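Putative DNA protection protein (Streptomyces coelicolor, PDB 4CYB) binds iron and, as a ferritin-like Dps protein, probably oxidises it, assembling into a shell of twelve subunits. Local coordinates at residues H39-K44 / L113-E118; L69-T74 / R152-Q157; F12-A15 / T20-Y23; Q26-V31 / D144-E149; D62-E67 / A158-E163. All coordinates share one frame; numbering follows the deposited sequence.

Contacts 1, 2, 4 and 5 tie together the long helices of one ferritin-like bundle, while contact 3 fastens the N-terminal tail to the start of helix 18-48. Contact 2 lies centrally among the first group, its centre about 10 Å from those of contacts 4 and 5 and about 13 Å from that of contact 1; the centres of contacts 1 and 5 are about 9 Å apart. K43 NZ meets D62 OD1 at 2.9 Å, a salt bridge joining contacts 1 and 5. Contact 2 carries D73, a ligand of the bound iron. Contact 4 continues along helix 140-164. Contact 3 lies at the far end, its centre about 33 Å from those of contacts 1 and 5.

Contact 1 (H39-K44 / L113-E118); sequences HDLYKK and LSRLLE
L116 holds CG anti to its carbonyl carbon (chi1 -69°), a setting that brings both of its methyls to the Y42 ring and one of them, CD2, to L41 as well. The CD2 methyl sits almost exactly over the middle of the Y42 ring, 3.8 Å from the ring centroid and 1° off the normal, a CH-pi contact. The other branch reaches out over the rim of the ring, where CD1 lies 3.6 Å from Y42 CE1. The same CD2 also rests 3.9 Å from L41 CB, so that one methyl touches two neighbouring residues. R115 adds an aliphatic touch: its CD approaches L41 CD2 at 4.0 Å as the two side chains cross at about a right angle, and its chain bends at chi3 before NE forms a salt bridge with E107. The segments belong to helices 18-48 and 109-136 of the ferritin four-helix bundle and run nearly antiparallel, at 166°, with axes 10.5 Å apart. Y42 OH is hydrogen-bonded to H64 ND1, and its side chain lies about 6 Å from that of H46, an iron ligand of this protein. A leucine in place of Y42 would probably leave H64 without its hydroxyl partner and deprive L116 CD2 of the flat surface it rests on. Across the helices, therefore, cohesion is apolar and CH-pi in character, while the polar ends of Y42 and R115 are satisfied elsewhere in the chain.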
# COMPACT_ATOMS: atom_id res chain seq x y z
N HIS J 39 -24.43 5.48 -17.16
CA HIS J 39 -23.35 4.51 -16.82
C HIS J 39 -23.21 3.50 -17.96
O HIS J 39 -22.12 3.17 -18.42
CB HIS J 39 -23.70 3.77 -15.50
CG HIS J 39 -22.80 2.57 -15.29
ND1 HIS J 39 -21.52 2.67 -14.80
CD2 HIS J 39 -22.97 1.27 -15.67
CE1 HIS J 39 -20.94 1.42 -14.81
NE2 HIS J 39 -21.82 0.58 -15.32
N ASP J 40 -24.34 2.93 -18.37
CA ASP J 40 -24.36 1.92 -19.40
C ASP J 40 -23.94 2.48 -20.77
O ASP J 40 -23.34 1.78 -21.55
CB ASP J 40 -25.73 1.25 -19.45
CG ASP J 40 -25.93 0.26 -18.25
OD1 ASP J 40 -24.95 -0.03 -17.47
OD2 ASP J 40 -27.08 -0.23 -18.08
N LEU J 41 -24.22 3.76 -21.05
CA LEU J 41 -23.66 4.36 -22.28
C LEU J 41 -22.12 4.47 -22.21
O LEU J 41 -21.43 4.19 -23.19
CB LEU J 41 -24.25 5.79 -22.49
CG LEU J 41 -25.66 5.96 -23.06
CD1 LEU J 41 -25.88 7.47 -23.07
CD2 LEU J 41 -25.65 5.37 -24.50
N TYR J 42 -21.58 4.84 -21.06
CA TYR J 42 -20.14 4.97 -20.96
C TYR J 42 -19.51 3.58 -21.11
O TYR J 42 -18.51 3.46 -21.80
CB TYR J 42 -19.76 5.58 -19.60
CG TYR J 42 -19.57 7.03 -19.65
CD1 TYR J 42 -18.50 7.57 -20.38
CD2 TYR J 42 -20.46 7.90 -18.98
CE1 TYR J 42 -18.29 8.92 -20.43
CE2 TYR J 42 -20.27 9.27 -19.04
CZ TYR J 42 -19.19 9.75 -19.77
OH TYR J 42 -18.95 11.10 -19.83
N LYS J 43 -20.08 2.53 -20.49
CA LYS J 43 -19.53 1.15 -20.67
C LYS J 43 -19.70 0.65 -22.13
O LYS J 43 -18.78 0.12 -22.74
CB LYS J 43 -20.20 0.11 -19.73
CG LYS J 43 -19.85 0.26 -18.24
CD LYS J 43 -18.32 0.23 -17.95
CE LYS J 43 -17.70 -1.13 -18.40
NZ LYS J 43 -16.33 -1.18 -17.83
N LYS J 44 -20.86 0.92 -22.73
CA LYS J 44 -21.05 0.64 -24.17
C LYS J 44 -19.93 1.22 -25.03
O LYS J 44 -19.33 0.50 -25.85
CB LYS J 44 -22.45 1.08 -24.65
CG LYS J 44 -22.77 0.89 -26.19
CD LYS J 44 -24.07 1.65 -26.57
CE LYS J 44 -24.34 1.76 -28.09
NZ LYS J 44 -24.81 0.44 -28.61
N LEU J 113 -19.69 10.50 -28.61
CA LEU J 113 -19.32 11.56 -27.65
C LEU J 113 -20.48 12.55 -27.51
O LEU J 113 -20.81 13.00 -26.40
CB LEU J 113 -18.04 12.31 -28.09
CG LEU J 113 -16.79 11.39 -28.21
CD1 LEU J 113 -15.54 12.19 -28.51
CD2 LEU J 113 -16.57 10.65 -26.89
N SER J 114 -21.08 12.93 -28.64
CA SER J 114 -22.26 13.85 -28.59
C SER J 114 -23.44 13.30 -27.78
O SER J 114 -24.10 14.07 -27.06
CB SER J 114 -22.73 14.13 -30.02
OG SER J 114 -21.75 14.95 -30.62
N ARG J 115 -23.72 12.00 -27.90
CA ARG J 115 -24.79 11.36 -27.14
C ARG J 115 -24.51 11.43 -25.63
O ARG J 115 -25.43 11.66 -24.85
CB ARG J 115 -24.99 9.90 -27.59
CG ARG J 115 -26.18 9.25 -26.90
CD ARG J 115 -26.46 7.87 -27.53
NE ARG J 115 -26.79 7.90 -28.97
CZ ARG J 115 -27.97 8.27 -29.50
NH1 ARG J 115 -28.99 8.65 -28.74
NH2 ARG J 115 -28.13 8.25 -30.82
N LEU J 116 -23.26 11.17 -25.22
CA LEU J 116 -22.85 11.34 -23.82
C LEU J 116 -23.11 12.77 -23.37
O LEU J 116 -23.70 12.98 -22.31
CB LEU J 116 -21.37 10.98 -23.68
CG LEU J 116 -21.00 9.48 -23.86
CD1 LEU J 116 -19.46 9.41 -23.80
CD2 LEU J 116 -21.59 8.60 -22.78
N LEU J 117 -22.73 13.78 -24.20
CA LEU J 117 -22.93 15.18 -23.81
C LEU J 117 -24.40 15.53 -23.63
O LEU J 117 -24.80 16.23 -22.67
CB LEU J 117 -22.31 16.15 -24.81
CG LEU J 117 -20.76 16.14 -24.90
CD1 LEU J 117 -20.34 17.25 -25.89
CD2 LEU J 117 -20.11 16.37 -23.53
N GLU J 118 -25.22 14.99 -24.55
CA GLU J 118 -26.66 15.14 -24.41
C GLU J 118 -27.24 14.52 -23.14
O GLU J 118 -28.13 15.12 -22.51
CB GLU J 118 -27.40 14.62 -25.65
CG GLU J 118 -27.24 15.59 -26.81
CD GLU J 118 -27.87 15.12 -28.13
OE1 GLU J 118 -29.05 14.69 -28.14
OE2 GLU J 118 -27.18 15.21 -29.18

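Contact 2 (L69-T74 / R152-Q157); sequences LELIDT and RTNELQ. With FE (Fe (III) ion), chain B.
The carboxamide of N154 is the flat group at this interface, and the CD1 methyl of L71 approaches it obliquely from above its plane, nearest the nitrogen, 4.2 Å from ND2. The amide is held by other partners: ND2 is bonded to V150 O, one turn back on the same helix, and OD1 takes a bond from Q68 NE2. T153 gives L71 its closer contact. The two side chains reach toward each other tip to tip, with L71 CD1 3.9 Å from T153 CB and 4.0 Å from T153 CG2. T153 turns this methyl outward by keeping CG2 anti to the backbone N, while OG1 turns back to bond E149 O. The contact thus joins helices 54-81 and 140-164 of the bundle through a small apolar patch. On the first of these helices, D73 faces elsewhere and holds the iron with both carboxylate oxygens, OD2 at 2.5 Å and OD1 at 2.6 Å from the metal. Three waters also bind the iron, and E77 together with H46 of a neighbouring subunit completes the site, an arrangement characteristic of the intersubunit iron centres of Dps proteins. D73 OD1 is further engaged by K43 and W47 of that subunit, which would tend to fix the rotation of the carboxylate. Chemically the helix is two-sided: dispersion contacts through L71 join it to its own bundle, whereas metal and charge interactions through D73 join it to the next subunit.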
# COMPACT_ATOMS: atom_id res chain seq x y z
N LEU J 69 -20.95 4.92 -11.62
CA LEU J 69 -21.44 3.80 -10.82
C LEU J 69 -21.45 4.15 -9.33
O LEU J 69 -22.34 3.69 -8.60
CB LEU J 69 -20.48 2.56 -11.02
CG LEU J 69 -20.98 1.25 -10.36
CD1 LEU J 69 -22.14 0.70 -11.22
CD2 LEU J 69 -19.78 0.30 -10.32
N GLU J 70 -20.45 4.89 -8.86
CA GLU J 70 -20.40 5.30 -7.46
C GLU J 70 -21.57 6.31 -7.18
O GLU J 70 -22.22 6.23 -6.13
CB GLU J 70 -19.03 5.88 -7.05
CG GLU J 70 -19.20 6.61 -5.69
CD GLU J 70 -17.95 7.11 -4.93
OE1 GLU J 70 -16.93 7.49 -5.56
OE2 GLU J 70 -18.01 7.12 -3.67
N LEU J 71 -21.84 7.20 -8.11
CA LEU J 71 -23.05 8.09 -7.97
C LEU J 71 -24.37 7.27 -7.86
O LEU J 71 -25.22 7.58 -7.05
CB LEU J 71 -23.17 9.06 -9.14
CG LEU J 71 -22.13 10.17 -9.26
CD1 LEU J 71 -22.41 11.01 -10.54
CD2 LEU J 71 -22.08 10.99 -7.96
N ILE J 72 -24.54 6.24 -8.69
CA ILE J 72 -25.73 5.39 -8.64
C ILE J 72 -25.89 4.83 -7.22
O ILE J 72 -26.98 4.89 -6.64
CB ILE J 72 -25.64 4.22 -9.67
CG1 ILE J 72 -25.82 4.78 -11.09
CG2 ILE J 72 -26.59 3.05 -9.35
CD1 ILE J 72 -25.26 3.90 -12.16
N ASP J 73 -24.82 4.22 -6.68
CA ASP J 73 -24.90 3.63 -5.34
C ASP J 73 -25.22 4.67 -4.28
O ASP J 73 -26.06 4.42 -3.39
CB ASP J 73 -23.60 2.88 -5.03
CG ASP J 73 -23.66 2.17 -3.69
OD1 ASP J 73 -24.28 1.08 -3.61
OD2 ASP J 73 -23.05 2.68 -2.71
N THR J 74 -24.61 5.84 -4.37
CA THR J 74 -24.79 6.86 -3.34
C THR J 74 -26.25 7.41 -3.41
O THR J 74 -26.91 7.63 -2.39
CB THR J 74 -23.79 8.01 -3.53
OG1 THR J 74 -22.42 7.51 -3.40
CG2 THR J 74 -24.06 9.15 -2.43
N ARG J 152 -21.62 18.38 -9.78
CA ARG J 152 -20.24 18.63 -10.04
C ARG J 152 -19.55 17.53 -10.85
O ARG J 152 -18.69 17.82 -11.72
CB ARG J 152 -19.50 18.89 -8.74
CG ARG J 152 -19.83 20.34 -8.27
CD ARG J 152 -19.01 20.72 -7.07
NE ARG J 152 -17.56 20.72 -7.35
CZ ARG J 152 -16.64 20.74 -6.39
NH1 ARG J 152 -17.01 20.77 -5.12
NH2 ARG J 152 -15.32 20.72 -6.69
N THR J 153 -19.88 16.27 -10.57
CA THR J 153 -19.28 15.20 -11.38
C THR J 153 -19.72 15.24 -12.83
O THR J 153 -18.88 15.08 -13.72
CB THR J 153 -19.64 13.78 -10.87
OG1 THR J 153 -19.11 13.68 -9.56
CG2 THR J 153 -19.01 12.72 -11.75
N ASN J 154 -21.02 15.41 -13.09
CA ASN J 154 -21.44 15.52 -14.48
C ASN J 154 -20.87 16.73 -15.22
O ASN J 154 -20.57 16.60 -16.42
CB ASN J 154 -22.95 15.52 -14.55
CG ASN J 154 -23.50 14.12 -14.43
OD1 ASN J 154 -23.44 13.32 -15.41
ND2 ASN J 154 -24.02 13.78 -13.27
N GLU J 155 -20.80 17.88 -14.55
CA GLU J 155 -20.14 19.06 -15.15
C GLU J 155 -18.70 18.78 -15.59
O GLU J 155 -18.34 19.05 -16.75
CB GLU J 155 -20.23 20.32 -14.26
CG GLU J 155 -21.68 20.73 -14.03
CD GLU J 155 -21.84 21.81 -12.92
OE1 GLU J 155 -21.16 21.75 -11.83
OE2 GLU J 155 -22.69 22.73 -13.10
N LEU J 156 -17.90 18.21 -14.69
CA LEU J 156 -16.52 17.94 -15.01
C LEU J 156 -16.40 16.92 -16.14
O LEU J 156 -15.55 17.06 -17.05
CB LEU J 156 -15.79 17.45 -13.73
CG LEU J 156 -14.25 17.30 -13.91
CD1 LEU J 156 -13.52 18.65 -14.01
CD2 LEU J 156 -13.66 16.50 -12.72
N GLN J 157 -17.18 15.83 -16.06
CA GLN J 157 -17.15 14.84 -17.11
C GLN J 157 -17.50 15.39 -18.52
O GLN J 157 -16.84 15.08 -19.51
CB GLN J 157 -18.07 13.65 -16.77
CG GLN J 157 -17.45 12.78 -15.66
CD GLN J 157 -18.26 11.53 -15.42
OE1 GLN J 157 -19.23 11.27 -16.11
NE2 GLN J 157 -17.86 10.72 -14.42
FE FE B . -23.18 0.67 -1.29
O HOH W 1 -21.62 -0.27 -2.81
O HOH W 2 -22.02 -0.40 0.41
O HOH W 3 -21.56 2.18 -0.41

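Contact 3 (F12-A15 / T20-Y23); sequences FPVA and TRLY
An inverse gamma turn centred on P13 sets F12 and V14 toward R21, so that the N-terminal tail folds back on the first turns of helix 18-48. The turn is closed by a weak bond from V14 N to F12 O of 3.0 Å. At the start of the helical segment, T20 is occupied with its own surroundings, its OG1 hydrogen-bonded to T17 OG1 and Y137 O. R21 carries the contact. Its chain leaves the helix with CG anti to the carbonyl carbon and bends at chi3 (-74°), bringing the guanidinium up to the tail. The backbone N of F12 lies over one face of that group, 3.8 Å from R21 NH2, and F12 CB comes to 3.8 Å from R21 NH1. The guanidinium is fixed by backbone carbonyls around it: NE bonds L16 O, and NH1 bonds both K10 O and L82 O. Three carbonyls thus grip one arginine, and it links the tail and helix 18-48 to the residue that follows helix 54-81. Two residues on, Y23 stacks its ring with that of Y137. The other side of the tail belongs to the assembly, since F12 packs on A162 and A15 N bonds E121, both of a neighbouring subunit. V14 completes the contact, crossing the arginine chain obliquely so that its CG2 methyl rests 3.7 Å from R21 CD.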
# COMPACT_ATOMS: atom_id res chain seq x y z
N PHE J 12 -40.00 6.69 8.95
CA PHE J 12 -38.54 6.56 9.16
C PHE J 12 -38.01 7.68 10.07
O PHE J 12 -38.43 8.85 9.95
CB PHE J 12 -37.80 6.51 7.80
CG PHE J 12 -36.74 5.41 7.70
CD1 PHE J 12 -37.02 4.09 8.11
CD2 PHE J 12 -35.48 5.67 7.15
CE1 PHE J 12 -36.06 3.08 7.99
CE2 PHE J 12 -34.50 4.66 7.04
CZ PHE J 12 -34.80 3.36 7.45
N PRO J 13 -37.10 7.31 11.02
CA PRO J 13 -36.63 8.27 12.04
C PRO J 13 -35.46 9.17 11.54
O PRO J 13 -34.36 9.17 12.14
CB PRO J 13 -36.18 7.35 13.20
CG PRO J 13 -35.75 6.07 12.53
CD PRO J 13 -36.48 5.97 11.20
N VAL J 14 -35.69 9.94 10.47
CA VAL J 14 -34.64 10.82 9.93
C VAL J 14 -35.02 12.33 9.96
O VAL J 14 -34.47 13.11 9.16
CB VAL J 14 -34.15 10.36 8.53
CG1 VAL J 14 -33.44 9.00 8.64
CG2 VAL J 14 -35.32 10.29 7.53
N ALA J 15 -35.93 12.74 10.87
CA ALA J 15 -36.23 14.18 11.10
C ALA J 15 -36.69 14.93 9.86
O ALA J 15 -36.40 16.12 9.70
CB ALA J 15 -35.04 14.90 11.70
N THR J 20 -41.80 15.54 2.47
CA THR J 20 -40.43 15.89 2.08
C THR J 20 -39.69 14.67 1.60
O THR J 20 -39.11 14.69 0.52
CB THR J 20 -39.66 16.58 3.21
OG1 THR J 20 -40.30 17.84 3.46
CG2 THR J 20 -38.19 16.85 2.80
N ARG J 21 -39.79 13.59 2.33
CA ARG J 21 -39.12 12.35 1.91
C ARG J 21 -39.67 11.74 0.63
O ARG J 21 -38.92 11.34 -0.26
CB ARG J 21 -39.16 11.35 3.08
CG ARG J 21 -38.42 11.91 4.28
CD ARG J 21 -38.30 10.89 5.39
NE ARG J 21 -39.55 10.66 6.12
CZ ARG J 21 -40.28 9.57 6.08
NH1 ARG J 21 -39.93 8.53 5.32
NH2 ARG J 21 -41.39 9.48 6.84
N LEU J 22 -40.99 11.72 0.49
CA LEU J 22 -41.59 11.23 -0.71
C LEU J 22 -41.16 12.02 -1.94
O LEU J 22 -40.84 11.46 -2.99
CB LEU J 22 -43.11 11.36 -0.57
CG LEU J 22 -44.05 10.28 -1.09
CD1 LEU J 22 -45.21 10.94 -1.84
CD2 LEU J 22 -43.39 9.20 -1.91
N TYR J 23 -41.17 13.34 -1.83
CA TYR J 23 -40.77 14.19 -2.95
C TYR J 23 -39.28 13.98 -3.30
O TYR J 23 -38.90 13.85 -4.48
CB TYR J 23 -41.08 15.67 -2.65
CG TYR J 23 -40.70 16.55 -3.82
CD1 TYR J 23 -41.58 16.70 -4.93
CD2 TYR J 23 -39.51 17.24 -3.82
CE1 TYR J 23 -41.24 17.51 -5.99
CE2 TYR J 23 -39.15 18.05 -4.92
CZ TYR J 23 -40.04 18.18 -5.99
OH TYR J 23 -39.70 18.98 -7.07

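Contact 4 (Q26-V31 / D144-E149); sequences QRLNKV and DLLVSE
D144 O, two residues ahead of the L146 that meets L28 across the contact, accepts two bonds from S148. The serine N and OG each approach D144 O at 2.7 Å, and the hydroxyl comes from above the carbonyl plane, 41° out of it. This double grip occurs where a wider pi-type turn spans 145-149 of helix 140-164. The contact with helix 18-48 is wholly apolar. L146 and L28 adopt the same chi1 setting, CG anti to the carbonyl carbon (-73° and -74°), and they cross obliquely to meet methyl to methyl, CD2 of L28 lying 4.0 Å from CD2 of L146. The same L146 methyl also touches V31, whose CG2 is 4.2 Å away, so one branch of a single leucine bears on two residues a turn apart. The bundle closes round them, with A130 of helix 109-136 against L146 and V79 of helix 54-81 against L28. On the outward side D144 and E149 both form salt bridges with R152 of a neighbouring subunit, while D144 meets its own counterpart in another, consistent with a three-fold junction. The helix therefore divides its chemistry, presenting leucine to the bundle core and carboxylates to the adjoining subunits.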
# COMPACT_ATOMS: atom_id res chain seq x y z
N GLN J 26 -38.89 10.73 -5.23
CA GLN J 26 -39.27 10.84 -6.64
C GLN J 26 -38.21 11.56 -7.44
O GLN J 26 -37.88 11.08 -8.54
CB GLN J 26 -40.58 11.65 -6.79
CG GLN J 26 -41.77 10.98 -6.16
CD GLN J 26 -42.97 11.93 -5.97
OE1 GLN J 26 -44.01 11.51 -5.47
NE2 GLN J 26 -42.83 13.20 -6.38
N ARG J 27 -37.67 12.69 -6.95
CA ARG J 27 -36.65 13.39 -7.72
C ARG J 27 -35.37 12.52 -7.84
O ARG J 27 -34.74 12.45 -8.92
CB ARG J 27 -36.29 14.77 -7.15
CG ARG J 27 -37.45 15.74 -7.00
CD ARG J 27 -38.27 15.95 -8.26
NE ARG J 27 -37.48 16.33 -9.40
CZ ARG J 27 -37.29 17.58 -9.84
NH1 ARG J 27 -37.83 18.64 -9.21
NH2 ARG J 27 -36.59 17.76 -10.94
N LEU J 28 -35.00 11.88 -6.73
CA LEU J 28 -33.75 11.07 -6.74
C LEU J 28 -33.89 9.92 -7.70
O LEU J 28 -32.89 9.57 -8.38
CB LEU J 28 -33.37 10.59 -5.32
CG LEU J 28 -32.82 11.70 -4.41
CD1 LEU J 28 -32.77 11.30 -2.94
CD2 LEU J 28 -31.47 12.24 -4.89
N ASN J 29 -35.07 9.29 -7.73
CA ASN J 29 -35.25 8.15 -8.61
C ASN J 29 -35.17 8.51 -10.08
O ASN J 29 -34.75 7.71 -10.88
CB ASN J 29 -36.51 7.31 -8.32
CG ASN J 29 -36.24 6.21 -7.31
OD1 ASN J 29 -35.21 5.52 -7.38
ND2 ASN J 29 -37.17 6.02 -6.38
N LYS J 30 -35.59 9.71 -10.44
CA LYS J 30 -35.43 10.13 -11.84
C LYS J 30 -33.96 10.32 -12.18
O LYS J 30 -33.49 9.85 -13.24
CB LYS J 30 -36.26 11.42 -12.13
CG LYS J 30 -36.12 11.93 -13.58
CD LYS J 30 -36.41 10.84 -14.61
CE LYS J 30 -36.66 11.47 -15.98
NZ LYS J 30 -35.60 12.40 -16.40
N VAL J 31 -33.24 10.98 -11.30
CA VAL J 31 -31.79 11.17 -11.49
C VAL J 31 -31.14 9.79 -11.59
O VAL J 31 -30.24 9.57 -12.41
CB VAL J 31 -31.17 11.99 -10.35
CG1 VAL J 31 -29.63 11.97 -10.44
CG2 VAL J 31 -31.68 13.44 -10.45
N ASP J 144 -27.40 18.66 -0.88
CA ASP J 144 -25.93 18.60 -0.86
C ASP J 144 -25.42 17.47 -1.75
O ASP J 144 -24.46 17.69 -2.51
CB ASP J 144 -25.42 18.42 0.57
CG ASP J 144 -23.88 18.34 0.62
OD1 ASP J 144 -23.23 19.39 0.42
OD2 ASP J 144 -23.34 17.22 0.78
N LEU J 145 -26.06 16.30 -1.67
CA LEU J 145 -25.73 15.16 -2.56
C LEU J 145 -25.92 15.56 -4.03
O LEU J 145 -25.06 15.34 -4.86
CB LEU J 145 -26.56 13.93 -2.20
CG LEU J 145 -26.63 12.78 -3.22
CD1 LEU J 145 -25.23 12.31 -3.49
CD2 LEU J 145 -27.50 11.70 -2.58
N LEU J 146 -27.03 16.21 -4.35
CA LEU J 146 -27.25 16.55 -5.75
C LEU J 146 -26.27 17.58 -6.30
O LEU J 146 -25.89 17.48 -7.45
CB LEU J 146 -28.68 17.11 -5.90
CG LEU J 146 -29.77 16.03 -5.80
CD1 LEU J 146 -31.12 16.74 -5.62
CD2 LEU J 146 -29.80 15.15 -7.06
N VAL J 147 -25.90 18.55 -5.49
CA VAL J 147 -24.99 19.58 -5.93
C VAL J 147 -23.54 19.09 -5.87
O VAL J 147 -22.82 19.23 -6.86
CB VAL J 147 -25.15 20.90 -5.15
CG1 VAL J 147 -24.07 21.91 -5.55
CG2 VAL J 147 -26.57 21.47 -5.39
N SER J 148 -23.10 18.57 -4.72
CA SER J 148 -21.64 18.42 -4.55
C SER J 148 -21.17 17.19 -5.30
O SER J 148 -20.00 17.10 -5.71
CB SER J 148 -21.24 18.30 -3.06
OG SER J 148 -21.79 17.09 -2.59
N GLU J 149 -22.07 16.24 -5.47
CA GLU J 149 -21.70 15.00 -6.18
C GLU J 149 -22.25 14.87 -7.60
O GLU J 149 -21.45 14.79 -8.54
CB GLU J 149 -22.09 13.79 -5.32
CG GLU J 149 -21.38 13.96 -3.97
CD GLU J 149 -21.52 12.79 -3.04
OE1 GLU J 149 -21.36 11.64 -3.51
OE2 GLU J 149 -21.77 13.03 -1.84

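Contact 5 (D62-E67 / A158-E163); sequences DKHAGE and AWFVAE
Within the four-helix bundle of the ferritin fold, H64 of helix 54-81 reaches F160 and V161 of helix 140-164. Just ahead of it, K63 stretches toward the aromatic side of the contact, where its NZ lies 5.6 Å from the F160 ring centroid and 17° off the ring normal, a long approach that is at most weakly attractive. The same amine is more firmly held by E67, one turn on: K63 NZ and E67 OE2 form a salt bridge of 2.7 Å through the syn lone pair of the oxygen. H64 does most of the packing. With CG anti to the carbonyl carbon (chi1 -66°) and ND1 turned to Y42 of helix 18-48, its ring meets the other helix by an edge, with F160 CB in the plane and V161 CG2 near it. An alanine at H64 would probably leave the Y42 hydroxyl without this mate and open a gap beside F160 CB and V161 CG2. Farther along, A65 O accepts a bond from H39 ND1, and E67 OE1 is bonded to Q157. F160 itself turns its ring to a neighbouring subunit, stacking edge-to-face with F54 and H58 there. The imidazole contact centres on H64 CE1, which lies 3.7 Å from F160 CB and 4.0 Å from V161 CG2.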
# COMPACT_ATOMS: atom_id res chain seq x y z
N ASP J 62 -13.94 4.53 -19.27
CA ASP J 62 -14.02 3.74 -18.06
C ASP J 62 -13.89 4.56 -16.76
O ASP J 62 -14.50 4.21 -15.75
CB ASP J 62 -12.97 2.64 -18.08
CG ASP J 62 -13.44 1.39 -17.40
OD1 ASP J 62 -14.67 1.11 -17.39
OD2 ASP J 62 -12.57 0.70 -16.91
N LYS J 63 -13.07 5.62 -16.78
CA LYS J 63 -12.89 6.45 -15.61
C LYS J 63 -14.27 7.06 -15.32
O LYS J 63 -14.74 7.08 -14.18
CB LYS J 63 -11.88 7.55 -15.93
CG LYS J 63 -11.73 8.52 -14.75
CD LYS J 63 -10.96 9.76 -15.22
CE LYS J 63 -10.67 10.64 -14.00
NZ LYS J 63 -11.78 11.59 -13.70
N HIS J 64 -14.93 7.56 -16.38
CA HIS J 64 -16.26 8.17 -16.15
C HIS J 64 -17.32 7.17 -15.73
O HIS J 64 -18.12 7.48 -14.81
CB HIS J 64 -16.74 8.98 -17.37
CG HIS J 64 -15.94 10.18 -17.63
ND1 HIS J 64 -16.31 11.12 -18.55
CD2 HIS J 64 -14.78 10.65 -17.03
CE1 HIS J 64 -15.40 12.10 -18.56
NE2 HIS J 64 -14.49 11.84 -17.61
N ALA J 65 -17.29 5.96 -16.29
CA ALA J 65 -18.25 4.91 -15.87
C ALA J 65 -18.07 4.60 -14.38
O ALA J 65 -19.06 4.50 -13.66
CB ALA J 65 -18.01 3.62 -16.68
N GLY J 66 -16.82 4.43 -13.91
CA GLY J 66 -16.60 4.13 -12.49
C GLY J 66 -17.15 5.22 -11.59
O GLY J 66 -17.73 4.95 -10.57
N GLU J 67 -16.99 6.46 -12.01
CA GLU J 67 -17.54 7.58 -11.23
C GLU J 67 -19.07 7.58 -11.23
O GLU J 67 -19.68 7.82 -10.16
CB GLU J 67 -16.95 8.89 -11.76
CG GLU J 67 -15.46 9.07 -11.38
CD GLU J 67 -14.75 10.18 -12.20
OE1 GLU J 67 -15.40 10.85 -13.03
OE2 GLU J 67 -13.50 10.35 -12.07
N ALA J 158 -18.51 16.25 -18.57
CA ALA J 158 -18.95 16.84 -19.84
C ALA J 158 -17.82 17.66 -20.43
O ALA J 158 -17.63 17.64 -21.66
CB ALA J 158 -20.22 17.71 -19.60
N TRP J 159 -17.05 18.36 -19.59
CA TRP J 159 -15.86 19.09 -20.06
C TRP J 159 -14.84 18.18 -20.74
O TRP J 159 -14.45 18.41 -21.89
CB TRP J 159 -15.22 19.92 -18.91
CG TRP J 159 -13.87 20.50 -19.27
CD1 TRP J 159 -13.54 21.27 -20.36
CD2 TRP J 159 -12.63 20.30 -18.56
NE1 TRP J 159 -12.20 21.58 -20.35
CE2 TRP J 159 -11.60 20.99 -19.32
CE3 TRP J 159 -12.27 19.61 -17.39
CZ2 TRP J 159 -10.26 21.03 -18.90
CZ3 TRP J 159 -10.91 19.66 -16.97
CH2 TRP J 159 -9.95 20.35 -17.71
N PHE J 160 -14.48 17.08 -20.08
CA PHE J 160 -13.51 16.14 -20.61
C PHE J 160 -14.01 15.55 -21.91
O PHE J 160 -13.24 15.47 -22.86
CB PHE J 160 -13.24 14.97 -19.62
CG PHE J 160 -12.14 15.25 -18.61
CD1 PHE J 160 -12.36 16.03 -17.48
CD2 PHE J 160 -10.88 14.65 -18.76
CE1 PHE J 160 -11.34 16.26 -16.53
CE2 PHE J 160 -9.87 14.85 -17.81
CZ PHE J 160 -10.11 15.67 -16.69
N VAL J 161 -15.29 15.27 -22.01
CA VAL J 161 -15.79 14.66 -23.25
C VAL J 161 -15.83 15.72 -24.35
O VAL J 161 -15.39 15.47 -25.49
CB VAL J 161 -17.19 14.00 -23.06
CG1 VAL J 161 -17.79 13.53 -24.39
CG2 VAL J 161 -17.06 12.76 -22.13
N ALA J 162 -16.34 16.88 -24.01
CA ALA J 162 -16.56 17.95 -25.01
C ALA J 162 -15.28 18.41 -25.67
O ALA J 162 -15.27 18.74 -26.89
CB ALA J 162 -17.30 19.13 -24.38
N GLU J 163 -14.18 18.44 -24.91
CA GLU J 163 -12.88 18.84 -25.49
C GLU J 163 -12.40 17.93 -26.58
O GLU J 163 -11.71 18.39 -27.48
CB GLU J 163 -11.77 19.05 -24.41
CG GLU J 163 -11.99 20.17 -23.40
CD GLU J 163 -12.30 21.55 -23.99
OE1 GLU J 163 -12.22 21.79 -25.22
OE2 GLU J 163 -12.61 22.42 -23.18